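Local coordinates for malonyl acyl carrier protein transacylase (Streptococcus pneumoniae, PDB 3IM8) that probably transfers the malonyl group from malonyl-CoA to the holo acyl carrier protein, supplying malonyl-ACP for fatty acid synthesis, at residues D21-Y26 / V294-L300; D84-G88 / M261-I266; I167-V171 / P197-L202. All blocks are in the same frame, centred on the assembly; numbering follows the deposited sequence.

Contact 1 of 3, residues D21-Y26 / V294-L300; sequences DFYDQY and VEDQASL
Asp21 and Phe22, on the short helix 20-25, meet the start of the C-terminal helix 297-304 where it leaves strand 290-294, an edge strand of the parallel sheet in this acyltransferase fold. Asp21 spans the gap: its OD2 accepts the first-turn amide of the helix, Gln297 N, at 2.9 Å, with the donor lying 43° out of the carboxylate plane and the N-H bent. OD1 turns back to Phe22 N and also takes a water that donates to Glu295 O, which probably restrains the carboxylate's rotation.

Asp21 OD1 lies over one face of the Phe22 ring, offset toward its rim. Phe22 CZ comes 3.0 Å from Asp296 O, and the ring also meets Val294 CG1 and Leu300 CB. Gln297 CG is anti to the backbone N (chi1 -164°) and the chain then bends at chi2, which turns the amide toward the two aromatic residues. That amide stands steeply to the Phe22 ring, 78° between planes, yet lies nearly coplanar with Tyr26, where OE1 sits at the ring edge and NE2 gives a straight but weak bond to Tyr26 OH, which Lys79 also bonds weakly. Gln297 OE1 and Gln25 OE1, both acceptors, lie 3.5 Å apart without a hydrogen bond. Both aromatic side chains also touch Leu75 of helix 58-78.

Asp296 touches Asp21 OD2 through CB, while its carboxylate N-caps its own helix. Ser299 N reaches Asp296 OD1 almost in line with the C-O bond at 3.0 Å, Ser299 OG from above the plane, on the other face, at 2.7 Å; that hydroxyl oxygen accepts Glu295 N at 2.8 Å.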
ATOM      1  N   ASP A  21      12.135  13.539 -12.458  1.00 21.66           N
ATOM      2  CA  ASP A  21      12.654  14.849 -12.003  1.00 22.73           C
ATOM      3  C   ASP A  21      13.667  14.706 -10.835  1.00 23.20           C
ATOM      4  O   ASP A  21      14.828  15.200 -10.906  1.00 24.65           O
ATOM      5  CB  ASP A  21      11.502  15.827 -11.679  1.00 23.83           C
ATOM      6  CG  ASP A  21      10.448  15.264 -10.689  1.00 23.19           C
ATOM      7  OD1 ASP A  21      10.523  14.118 -10.233  1.00 21.42           O
ATOM      8  OD2 ASP A  21       9.491  15.999 -10.370  1.00 24.25           O
ATOM      9  N   PHE A  22      13.259  13.997  -9.791  1.00 22.32           N
ATOM     10  CA  PHE A  22      14.140  13.737  -8.653  1.00 22.51           C
ATOM     11  C   PHE A  22      15.377  12.980  -9.093  1.00 23.62           C
ATOM     12  O   PHE A  22      16.460  13.298  -8.620  1.00 24.63           O
ATOM     13  CB  PHE A  22      13.432  12.934  -7.578  1.00 20.97           C
ATOM     14  CG  PHE A  22      12.324  13.671  -6.906  1.00 23.78           C
ATOM     15  CD1 PHE A  22      12.357  15.076  -6.776  1.00 22.30           C
ATOM     16  CD2 PHE A  22      11.244  12.969  -6.344  1.00 22.21           C
ATOM     17  CE1 PHE A  22      11.326  15.733  -6.097  1.00 22.87           C
ATOM     18  CE2 PHE A  22      10.214  13.645  -5.670  1.00 23.08           C
ATOM     19  CZ  PHE A  22      10.254  15.012  -5.563  1.00 23.49           C
ATOM     20  N   TYR A  23      15.215  11.998  -9.994  1.00 23.55           N
ATOM     21  CA  TYR A  23      16.305  11.110 -10.436  1.00 24.66           C
ATOM     22  C   TYR A  23      17.495  11.835 -11.077  1.00 25.42           C
ATOM     23  O   TYR A  23      18.663  11.540 -10.738  1.00 25.84           O
ATOM     24  CB  TYR A  23      15.775   9.973 -11.358  1.00 24.39           C
ATOM     25  CG  TYR A  23      16.813   9.014 -11.980  1.00 22.91           C
ATOM     26  CD1 TYR A  23      16.999   7.725 -11.450  1.00 20.03           C
ATOM     27  CD2 TYR A  23      17.559   9.376 -13.136  1.00 22.96           C
ATOM     28  CE1 TYR A  23      17.908   6.824 -12.011  1.00 19.81           C
ATOM     29  CE2 TYR A  23      18.501   8.457 -13.728  1.00 19.47           C
ATOM     30  CZ  TYR A  23      18.635   7.203 -13.145  1.00 19.30           C
ATOM     31  OH  TYR A  23      19.487   6.317 -13.629  1.00 20.77           O
ATOM     32  N   ASP A  24      17.194  12.766 -11.980  1.00 25.66           N
ATOM     33  CA  ASP A  24      18.195  13.570 -12.653  1.00 26.23           C
ATOM     34  C   ASP A  24      18.865  14.608 -11.730  1.00 27.48           C
ATOM     35  O   ASP A  24      20.076  14.915 -11.863  1.00 27.62           O
ATOM     36  CB  ASP A  24      17.550  14.252 -13.854  1.00 26.34           C
ATOM     37  CG  ASP A  24      17.213  13.279 -14.942  1.00 25.42           C
ATOM     38  OD1 ASP A  24      18.032  12.403 -15.222  1.00 27.35           O
ATOM     39  OD2 ASP A  24      16.142  13.382 -15.537  1.00 24.27           O
ATOM     40  N   GLN A  25      18.085  15.111 -10.775  1.00 27.78           N
ATOM     41  CA  GLN A  25      18.487  16.232  -9.929  1.00 28.74           C
ATOM     42  C   GLN A  25      19.215  15.834  -8.644  1.00 27.83           C
ATOM     43  O   GLN A  25      20.045  16.578  -8.162  1.00 28.38           O
ATOM     44  CB  GLN A  25      17.285  17.060  -9.530  1.00 28.56           C
ATOM     45  CG  GLN A  25      17.688  18.158  -8.579  1.00 33.27           C
ATOM     46  CD  GLN A  25      16.810  19.328  -8.712  1.00 37.76           C
ATOM     47  OE1 GLN A  25      15.756  19.248  -9.335  1.00 39.36           O
ATOM     48  NE2 GLN A  25      17.219  20.449  -8.130  1.00 41.24           N
ATOM     49  N   TYR A  26      18.850  14.694  -8.072  1.00 26.89           N
ATOM     50  CA  TYR A  26      19.345  14.276  -6.777  1.00 25.95           C
ATOM     51  C   TYR A  26      20.115  12.945  -6.834  1.00 25.46           C
ATOM     52  O   TYR A  26      19.515  11.900  -7.056  1.00 25.74           O
ATOM     53  CB  TYR A  26      18.147  14.210  -5.812  1.00 25.96           C
ATOM     54  CG  TYR A  26      17.507  15.560  -5.539  1.00 25.01           C
ATOM     55  CD1 TYR A  26      18.081  16.469  -4.644  1.00 25.12           C
ATOM     56  CD2 TYR A  26      16.332  15.935  -6.164  1.00 25.69           C
ATOM     57  CE1 TYR A  26      17.511  17.713  -4.417  1.00 24.64           C
ATOM     58  CE2 TYR A  26      15.748  17.198  -5.903  1.00 23.76           C
ATOM     59  CZ  TYR A  26      16.358  18.056  -5.046  1.00 24.02           C
ATOM     60  OH  TYR A  26      15.773  19.280  -4.794  1.00 28.85           O
ATOM     61  N   VAL A 294       4.645  14.231  -1.028  1.00 19.94           N
ATOM     62  CA  VAL A 294       5.739  14.532  -1.922  1.00 18.35           C
ATOM     63  C   VAL A 294       5.833  13.438  -2.973  1.00 18.92           C
ATOM     64  O   VAL A 294       6.025  12.257  -2.607  1.00 18.66           O
ATOM     65  CB  VAL A 294       7.084  14.683  -1.150  1.00 18.44           C
ATOM     66  CG1 VAL A 294       8.209  15.010  -2.132  1.00 19.48           C
ATOM     67  CG2 VAL A 294       7.012  15.816  -0.191  1.00 18.01           C
ATOM     68  N   GLU A 295       5.648  13.806  -4.254  1.00 18.70           N
ATOM     69  CA  GLU A 295       5.814  12.842  -5.375  1.00 19.47           C
ATOM     70  C   GLU A 295       6.652  13.405  -6.553  1.00 19.55           C
ATOM     71  O   GLU A 295       7.054  12.656  -7.439  1.00 19.19           O
ATOM     72  CB  GLU A 295       4.439  12.401  -5.916  1.00 19.68           C
ATOM     73  CG  GLU A 295       3.731  13.527  -6.645  1.00 20.44           C
ATOM     74  CD  GLU A 295       2.421  13.122  -7.236  1.00 22.83           C
ATOM     75  OE1 GLU A 295       2.203  11.921  -7.477  1.00 24.19           O
ATOM     76  OE2 GLU A 295       1.574  14.008  -7.419  1.00 26.36           O
ATOM     77  N   ASP A 296       6.904  14.724  -6.549  1.00 19.96           N
ATOM     78  CA  ASP A 296       7.563  15.455  -7.658  1.00 20.47           C
ATOM     79  C   ASP A 296       8.189  16.807  -7.184  1.00 21.87           C
ATOM     80  O   ASP A 296       8.138  17.137  -5.997  1.00 21.79           O
ATOM     81  CB  ASP A 296       6.601  15.665  -8.851  1.00 19.51           C
ATOM     82  CG  ASP A 296       5.377  16.508  -8.501  1.00 21.12           C
ATOM     83  OD1 ASP A 296       5.347  17.107  -7.411  1.00 21.28           O
ATOM     84  OD2 ASP A 296       4.402  16.527  -9.288  1.00 22.15           O
ATOM     85  N   GLN A 297       8.793  17.580  -8.082  1.00 23.68           N
ATOM     86  CA  GLN A 297       9.554  18.769  -7.659  1.00 25.89           C
ATOM     87  C   GLN A 297       8.612  19.754  -7.020  1.00 26.62           C
ATOM     88  O   GLN A 297       8.872  20.259  -5.913  1.00 27.12           O
ATOM     89  CB  GLN A 297      10.367  19.439  -8.803  1.00 26.44           C
ATOM     90  CG  GLN A 297      11.466  20.435  -8.250  1.00 28.32           C
ATOM     91  CD  GLN A 297      12.513  19.721  -7.387  1.00 30.98           C
ATOM     92  OE1 GLN A 297      12.814  18.535  -7.612  1.00 34.34           O
ATOM     93  NE2 GLN A 297      13.083  20.432  -6.398  1.00 32.96           N
ATOM     94  N   ALA A 298       7.475  19.992  -7.669  1.00 28.14           N
ATOM     95  CA  ALA A 298       6.493  20.955  -7.101  1.00 28.03           C
ATOM     96  C   ALA A 298       6.079  20.609  -5.667  1.00 27.11           C
ATOM     97  O   ALA A 298       6.148  21.448  -4.772  1.00 26.82           O
ATOM     98  CB  ALA A 298       5.231  21.057  -8.019  1.00 29.18           C
ATOM     99  N   SER A 299       5.658  19.361  -5.448  1.00 26.59           N
ATOM    100  CA  SER A 299       5.238  18.925  -4.096  1.00 25.45           C
ATOM    101  C   SER A 299       6.389  18.948  -3.057  1.00 24.79           C
ATOM    102  O   SER A 299       6.159  19.162  -1.831  1.00 24.85           O
ATOM    103  CB  SER A 299       4.514  17.543  -4.146  1.00 25.87           C
ATOM    104  OG  SER A 299       5.258  16.517  -4.810  1.00 25.03           O
ATOM    105  N   LEU A 300       7.619  18.751  -3.533  1.00 24.02           N
ATOM    106  CA  LEU A 300       8.810  18.813  -2.664  1.00 25.21           C
ATOM    107  C   LEU A 300       8.960  20.261  -2.144  1.00 26.19           C
ATOM    108  O   LEU A 300       9.108  20.487  -0.937  1.00 26.11           O
ATOM    109  CB  LEU A 300      10.078  18.406  -3.440  1.00 25.41           C
ATOM    110  CG  LEU A 300      11.414  18.053  -2.734  1.00 26.83           C
ATOM    111  CD1 LEU A 300      12.588  18.860  -3.193  1.00 30.01           C
ATOM    112  CD2 LEU A 300      11.381  17.901  -1.164  1.00 24.19           C
TER
HETATM  113  O   HOH W   1       8.392  12.702  -9.769  1.00 20.21           O

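Contact 2 of 3, residues D84-G88 / M261-I266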
ATOM      1  N   ASP A  84       8.766   9.782  12.654  1.00 26.83           N
ATOM      2  CA  ASP A  84       8.679   9.199  13.999  1.00 26.79           C
ATOM      3  C   ASP A  84       7.948   7.861  13.993  1.00 25.61           C
ATOM      4  O   ASP A  84       8.147   6.997  14.879  1.00 24.63           O
ATOM      5  CB  ASP A  84       8.004  10.204  14.964  1.00 27.62           C
ATOM      6  CG  ASP A  84       8.808  11.510  15.073  1.00 29.41           C
ATOM      7  OD1 ASP A  84       9.935  11.438  15.564  1.00 30.49           O
ATOM      8  OD2 ASP A  84       8.365  12.574  14.599  1.00 32.73           O
ATOM      9  N   MET A  85       7.091   7.688  12.991  1.00 25.05           N
ATOM     10  CA  MET A  85       6.341   6.432  12.772  1.00 24.64           C
ATOM     11  C   MET A  85       6.099   6.290  11.277  1.00 23.79           C
ATOM     12  O   MET A  85       6.035   7.299  10.571  1.00 23.96           O
ATOM     13  CB  MET A  85       4.966   6.437  13.483  1.00 24.98           C
ATOM     14  CG  MET A  85       5.017   6.649  14.972  1.00 28.90           C
ATOM     15  SD  MET A  85       3.448   6.356  15.815  1.00 37.86           S
ATOM     16  CE  MET A  85       3.134   4.679  15.409  1.00 34.41           C
ATOM     17  N   VAL A  86       5.940   5.058  10.800  1.00 23.02           N
ATOM     18  CA  VAL A  86       5.614   4.812   9.388  1.00 22.12           C
ATOM     19  C   VAL A  86       4.455   3.834   9.212  1.00 22.02           C
ATOM     20  O   VAL A  86       4.141   3.105  10.116  1.00 20.97           O
ATOM     21  CB  VAL A  86       6.824   4.292   8.565  1.00 22.18           C
ATOM     22  CG1 VAL A  86       7.982   5.305   8.584  1.00 21.55           C
ATOM     23  CG2 VAL A  86       7.276   2.892   9.057  1.00 22.39           C
ATOM     24  N   ALA A  87       3.882   3.805   7.998  1.00 21.82           N
ATOM     25  CA  ALA A  87       2.881   2.843   7.565  1.00 21.70           C
ATOM     26  C   ALA A  87       2.864   3.002   6.039  1.00 21.70           C
ATOM     27  O   ALA A  87       3.360   4.009   5.504  1.00 21.54           O
ATOM     28  CB  ALA A  87       1.479   3.192   8.154  1.00 21.96           C
ATOM     29  N   GLY A  88       2.300   2.027   5.346  1.00 21.12           N
ATOM     30  CA  GLY A  88       2.206   2.103   3.881  1.00 21.03           C
ATOM     31  C   GLY A  88       1.061   1.210   3.438  1.00 22.43           C
ATOM     32  O   GLY A  88       0.744   0.230   4.125  1.00 22.73           O
ATOM     33  N   MET A 261      -1.655   6.029  15.080  1.00 23.64           N
ATOM     34  CA  MET A 261      -0.686   7.114  15.003  1.00 23.77           C
ATOM     35  C   MET A 261      -1.171   8.399  15.745  1.00 23.66           C
ATOM     36  O   MET A 261      -0.406   9.017  16.451  1.00 22.80           O
ATOM     37  CB  MET A 261      -0.281   7.426  13.542  1.00 23.68           C
ATOM     38  CG  MET A 261       0.241   6.229  12.800  1.00 24.88           C
ATOM     39  SD  MET A 261       0.378   6.589  11.071  1.00 29.49           S
ATOM     40  CE  MET A 261       1.944   5.882  10.708  1.00 25.33           C
ATOM     41  N   GLN A 262      -2.424   8.797  15.580  1.00 25.46           N
ATOM     42  CA  GLN A 262      -2.968   9.956  16.345  1.00 27.77           C
ATOM     43  C   GLN A 262      -2.897   9.735  17.858  1.00 29.26           C
ATOM     44  O   GLN A 262      -2.445  10.624  18.577  1.00 29.84           O
ATOM     45  CB  GLN A 262      -4.390  10.328  15.901  1.00 27.67           C
ATOM     46  CG  GLN A 262      -4.402  10.587  14.417  1.00 28.52           C
ATOM     47  CD  GLN A 262      -5.635  11.261  13.973  1.00 28.14           C
ATOM     48  OE1 GLN A 262      -6.676  10.633  13.849  1.00 28.86           O
ATOM     49  NE2 GLN A 262      -5.536  12.577  13.739  1.00 28.11           N
ATOM     50  N   GLU A 263      -3.269   8.547  18.327  1.00 29.94           N
ATOM     51  CA  GLU A 263      -2.997   8.184  19.737  1.00 32.03           C
ATOM     52  C   GLU A 263      -1.513   8.214  20.122  1.00 32.16           C
ATOM     53  O   GLU A 263      -1.204   8.571  21.263  1.00 32.02           O
ATOM     54  CB  GLU A 263      -3.597   6.829  20.116  1.00 32.39           C
ATOM     55  CG  GLU A 263      -5.090   6.845  20.370  1.00 38.22           C
ATOM     56  CD  GLU A 263      -5.488   7.556  21.702  1.00 42.37           C
ATOM     57  OE1 GLU A 263      -6.385   8.427  21.629  1.00 45.54           O
ATOM     58  OE2 GLU A 263      -4.906   7.266  22.786  1.00 41.62           O
ATOM     59  N   ALA A 264      -0.585   7.870  19.210  1.00 32.45           N
ATOM     60  CA  ALA A 264       0.847   7.920  19.577  1.00 32.53           C
ATOM     61  C   ALA A 264       1.309   9.347  19.588  1.00 33.04           C
ATOM     62  O   ALA A 264       2.510   9.627  19.744  1.00 33.70           O
ATOM     63  CB  ALA A 264       1.728   7.086  18.633  1.00 32.16           C
ATOM     64  N   GLY A 265       0.342  10.248  19.432  1.00 33.98           N
ATOM     65  CA  GLY A 265       0.576  11.679  19.404  1.00 35.18           C
ATOM     66  C   GLY A 265       1.157  12.223  18.114  1.00 36.17           C
ATOM     67  O   GLY A 265       1.773  13.297  18.121  1.00 35.32           O
ATOM     68  N   ILE A 266       0.973  11.548  16.982  1.00 37.01           N
ATOM     69  CA  ILE A 266       1.572  12.153  15.784  1.00 38.29           C
ATOM     70  C   ILE A 266       0.664  13.281  15.225  1.00 39.21           C
ATOM     71  O   ILE A 266      -0.543  13.077  15.075  1.00 39.37           O
ATOM     72  CB  ILE A 266       2.134  11.141  14.698  1.00 38.42           C
ATOM     73  CG1 ILE A 266       1.213  11.034  13.506  1.00 37.48           C
ATOM     74  CG2 ILE A 266       2.534   9.780  15.240  1.00 38.91           C
ATOM     75  CD1 ILE A 266       1.452  12.138  12.558  1.00 35.23           C
TER
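Strand 85-88, an edge strand of the four-stranded parallel sheet, leads into what looks like the nucleophile elbow of the acyltransferase, and here it packs on the C-terminal end of helix 254-263. The contact is wholly apolar and rests on two methionines that run alongside each other, pointing opposite ways. Met261 runs out extended from the helix before bending at chi3, so that its CE lies against the strand, 3.7 Å from Ala87 CB and 3.6 Å from Val86 C. Met85 goes the other way: its SD touches Ala264 CB at 3.4 Å and Ile266 CG2 at 3.6 Å, and a turn at chi3 (60°) carries its CE back toward Met261 CG.

Ala264 and Ile266 flank Gly265, whose positive phi makes it the C-prime residue of a Schellman motif. In that turn Ile266 N bonds back to Met261 O at 2.9 Å, and the chain is redirected toward strand 268-272.

Beyond the pair, Met261 also lies on Ala5 and Leu7 of strand 4-8 and on Phe269 of strand 268-272, while Val227 of a loop touches both methionines; the helix end thus packs across three adjacent strands of the sheet.

Contact 3 of 3, residues I167-V171 / P197-L202; sequences IAGEV and PFHTSL. With ACT (acetate ion), chain B.
Thr200 and Leu202, in the loop that carries His199, lie against the end of strand 164-169 with no hydrogen bond between the two segments. Thr200 CG2 meets Ala168 CB at 3.7 Å, and Pro197 CB sits 3.5 Å from Gly169 N. Farther along, the Leu202 isopropyl group straddles the turn out of the strand: CD1 rests on Gly169 CA at 3.5 Å, and CD2 touches the aliphatic CG of Glu170, whose carboxylate is held through OE1 by Val153 N. Gly169 suits this place, since its backbone angles would jam a CB against the carbonyl oxygen of Ala168.

Behind this layer the loop is braced internally. Thr200 OG1 occupies the position between its backbone N and carbonyl carbon (chi1 77°), which points the hydroxyl at Pro197 O, 3.0 Å away and 19° out of the carbonyl plane, while CG2 is left to face the strand. A weak bond from Leu202 N also ends on OG1.

On the loop's other side lies the predicted active-site His199, in the left-handed helical backbone conformation (positive phi). Its ND1 is tied to Gln247 O, and NE2 donates to O of an acetate ion at 2.7 Å, with the oxygen near the ring plane and an N-H angle of 138°. The acetate methyl lies at the edge of the Phe198 ring. Ser90 OG and Arg115 NH1 also bond to the acetate, which probably came from the crystallisation liquor.

A carboxylate held jointly by His199, Ser90 and an arginine is consistent with a site for malonyl transfer through a serine, where arginine would pair with the substrate's free carboxylate. The ND1 bond to a backbone carbonyl would fix the imidazole's rotation and direct NE2 into the site where the acetate and Ser90 lie.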
ATOM      1  N   ILE A 167     -15.111  -3.847  -0.595  1.00 23.06           N
ATOM      2  CA  ILE A 167     -15.291  -5.302  -0.476  1.00 22.56           C
ATOM      3  C   ILE A 167     -14.703  -5.966  -1.705  1.00 22.32           C
ATOM      4  O   ILE A 167     -14.745  -5.403  -2.785  1.00 22.02           O
ATOM      5  CB  ILE A 167     -16.809  -5.659  -0.284  1.00 22.09           C
ATOM      6  CG1 ILE A 167     -17.633  -5.223  -1.515  1.00 22.64           C
ATOM      7  CG2 ILE A 167     -17.368  -4.869   0.904  1.00 21.13           C
ATOM      8  CD1 ILE A 167     -18.896  -6.076  -1.710  1.00 22.61           C
ATOM      9  N   ALA A 168     -14.177  -7.178  -1.554  1.00 22.88           N
ATOM     10  CA  ALA A 168     -13.644  -7.883  -2.693  1.00 23.37           C
ATOM     11  C   ALA A 168     -13.953  -9.395  -2.638  1.00 23.89           C
ATOM     12  O   ALA A 168     -14.380  -9.918  -1.593  1.00 23.20           O
ATOM     13  CB  ALA A 168     -12.131  -7.645  -2.755  1.00 23.25           C
ATOM     14  N   GLY A 169     -13.722 -10.087  -3.763  1.00 24.12           N
ATOM     15  CA  GLY A 169     -13.764 -11.560  -3.834  1.00 24.36           C
ATOM     16  C   GLY A 169     -14.251 -12.056  -5.187  1.00 25.53           C
ATOM     17  O   GLY A 169     -13.971 -11.431  -6.195  1.00 24.82           O
ATOM     18  N   GLU A 170     -15.005 -13.168  -5.209  1.00 26.78           N
ATOM     19  CA  GLU A 170     -15.492 -13.767  -6.478  1.00 26.65           C
ATOM     20  C   GLU A 170     -16.772 -13.094  -7.014  1.00 26.43           C
ATOM     21  O   GLU A 170     -17.559 -12.495  -6.263  1.00 25.16           O
ATOM     22  CB  GLU A 170     -15.720 -15.276  -6.298  1.00 27.68           C
ATOM     23  CG  GLU A 170     -14.534 -16.015  -5.716  1.00 29.79           C
ATOM     24  CD  GLU A 170     -14.870 -17.427  -5.301  1.00 30.90           C
ATOM     25  OE1 GLU A 170     -15.274 -17.649  -4.163  1.00 32.81           O
ATOM     26  OE2 GLU A 170     -14.690 -18.339  -6.108  1.00 33.84           O
ATOM     27  N   VAL A 171     -16.965 -13.174  -8.335  1.00 27.05           N
ATOM     28  CA  VAL A 171     -18.006 -12.360  -8.985  1.00 27.33           C
ATOM     29  C   VAL A 171     -19.371 -12.580  -8.380  1.00 26.53           C
ATOM     30  O   VAL A 171     -19.981 -11.647  -7.918  1.00 27.37           O
ATOM     31  CB  VAL A 171     -18.086 -12.579 -10.503  1.00 26.72           C
ATOM     32  CG1 VAL A 171     -19.196 -11.698 -11.096  1.00 27.41           C
ATOM     33  CG2 VAL A 171     -16.717 -12.325 -11.154  1.00 28.65           C
ATOM     34  N   PRO A 197      -8.843  -9.727  -6.779  1.00 25.45           N
ATOM     35  CA  PRO A 197      -9.445  -9.480  -5.462  1.00 24.46           C
ATOM     36  C   PRO A 197      -8.420  -9.731  -4.311  1.00 24.49           C
ATOM     37  O   PRO A 197      -8.560 -10.682  -3.593  1.00 24.40           O
ATOM     38  CB  PRO A 197     -10.631 -10.467  -5.434  1.00 24.18           C
ATOM     39  CG  PRO A 197     -10.196 -11.647  -6.317  1.00 23.68           C
ATOM     40  CD  PRO A 197      -9.087 -11.115  -7.251  1.00 25.35           C
ATOM     41  N   PHE A 198      -7.409  -8.858  -4.196  1.00 25.03           N
ATOM     42  CA  PHE A 198      -6.340  -8.910  -3.198  1.00 24.62           C
ATOM     43  C   PHE A 198      -6.947  -8.681  -1.801  1.00 24.23           C
ATOM     44  O   PHE A 198      -7.998  -8.011  -1.664  1.00 23.94           O
ATOM     45  CB  PHE A 198      -5.317  -7.796  -3.491  1.00 25.67           C
ATOM     46  CG  PHE A 198      -4.548  -7.959  -4.783  1.00 27.27           C
ATOM     47  CD1 PHE A 198      -3.838  -6.892  -5.291  1.00 29.83           C
ATOM     48  CD2 PHE A 198      -4.485  -9.176  -5.453  1.00 29.15           C
ATOM     49  CE1 PHE A 198      -3.058  -7.013  -6.461  1.00 30.03           C
ATOM     50  CE2 PHE A 198      -3.728  -9.318  -6.626  1.00 31.45           C
ATOM     51  CZ  PHE A 198      -3.010  -8.224  -7.137  1.00 31.27           C
ATOM     52  N   HIS A 199      -6.296  -9.211  -0.767  1.00 23.66           N
ATOM     53  CA  HIS A 199      -6.704  -9.005   0.656  1.00 23.51           C
ATOM     54  C   HIS A 199      -8.018  -9.752   1.017  1.00 24.99           C
ATOM     55  O   HIS A 199      -8.786  -9.325   1.890  1.00 24.70           O
ATOM     56  CB  HIS A 199      -6.691  -7.516   1.079  1.00 23.71           C
ATOM     57  CG  HIS A 199      -5.479  -6.762   0.613  1.00 23.14           C
ATOM     58  ND1 HIS A 199      -4.238  -6.909   1.197  1.00 23.41           N
ATOM     59  CD2 HIS A 199      -5.316  -5.874  -0.400  1.00 23.56           C
ATOM     60  CE1 HIS A 199      -3.358  -6.151   0.562  1.00 23.73           C
ATOM     61  NE2 HIS A 199      -3.989  -5.506  -0.407  1.00 25.24           N
ATOM     62  N   THR A 200      -8.190 -10.924   0.362  1.00 25.82           N
ATOM     63  CA  THR A 200      -9.235 -11.929   0.637  1.00 26.06           C
ATOM     64  C   THR A 200      -8.570 -13.342   0.626  1.00 27.20           C
ATOM     65  O   THR A 200      -7.429 -13.500   0.148  1.00 25.34           O
ATOM     66  CB  THR A 200     -10.381 -11.868  -0.434  1.00 25.93           C
ATOM     67  OG1 THR A 200      -9.965 -12.483  -1.667  1.00 26.66           O
ATOM     68  CG2 THR A 200     -10.852 -10.405  -0.697  1.00 25.76           C
ATOM     69  N   SER A 201      -9.273 -14.356   1.147  1.00 28.72           N
ATOM     70  CA  SER A 201      -8.767 -15.760   1.091  1.00 30.01           C
ATOM     71  C   SER A 201      -8.403 -16.277  -0.294  1.00 29.26           C
ATOM     72  O   SER A 201      -7.633 -17.239  -0.421  1.00 29.79           O
ATOM     73  CB  SER A 201      -9.780 -16.718   1.686  1.00 30.85           C
ATOM     74  OG  SER A 201     -10.672 -15.957   2.473  1.00 36.21           O
ATOM     75  N   LEU A 202      -8.941 -15.653  -1.337  1.00 29.18           N
ATOM     76  CA  LEU A 202      -8.561 -16.058  -2.708  1.00 28.46           C
ATOM     77  C   LEU A 202      -7.064 -16.000  -2.856  1.00 28.34           C
ATOM     78  O   LEU A 202      -6.482 -16.715  -3.674  1.00 27.14           O
ATOM     79  CB  LEU A 202      -9.261 -15.219  -3.772  1.00 28.09           C
ATOM     80  CG  LEU A 202     -10.776 -15.437  -3.693  1.00 28.70           C
ATOM     81  CD1 LEU A 202     -11.557 -14.269  -4.261  1.00 29.11           C
ATOM     82  CD2 LEU A 202     -11.184 -16.792  -4.324  1.00 30.07           C
TER
HETATM   83  C   ACT B 500      -1.759  -4.409  -3.447  1.00 29.38           C
HETATM   84  O   ACT B 500      -2.534  -4.908  -2.543  1.00 29.54           O
HETATM   85  OXT ACT B 500      -0.431  -4.648  -3.477  1.00 26.10           O
HETATM   86  CH3 ACT B 500      -2.565  -3.554  -4.406  1.00 28.03           C

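How the contacts relate
Contacts 1 and 2 belong to the part of the chain built on the parallel sheet, one at each of its outermost strands, 290-294 and 85-88; their centres are 25 Å apart and their nearest atoms about 12 Å. Contact 3 involves the second, mixed sheet and lies across the chain's centre from contact 1, with 35 Å between centres. Contact 3 carries His199 of the predicted site, beside the acetate, while contact 2 lies on the strand leading to Ser90: the side chain of Ala87 is about 11 Å from that of Ser90, that of Phe198 about 6 Å. The nearest atoms of contacts 2 and 3 are about 8 Å apart. Contact 1 stands away from this site.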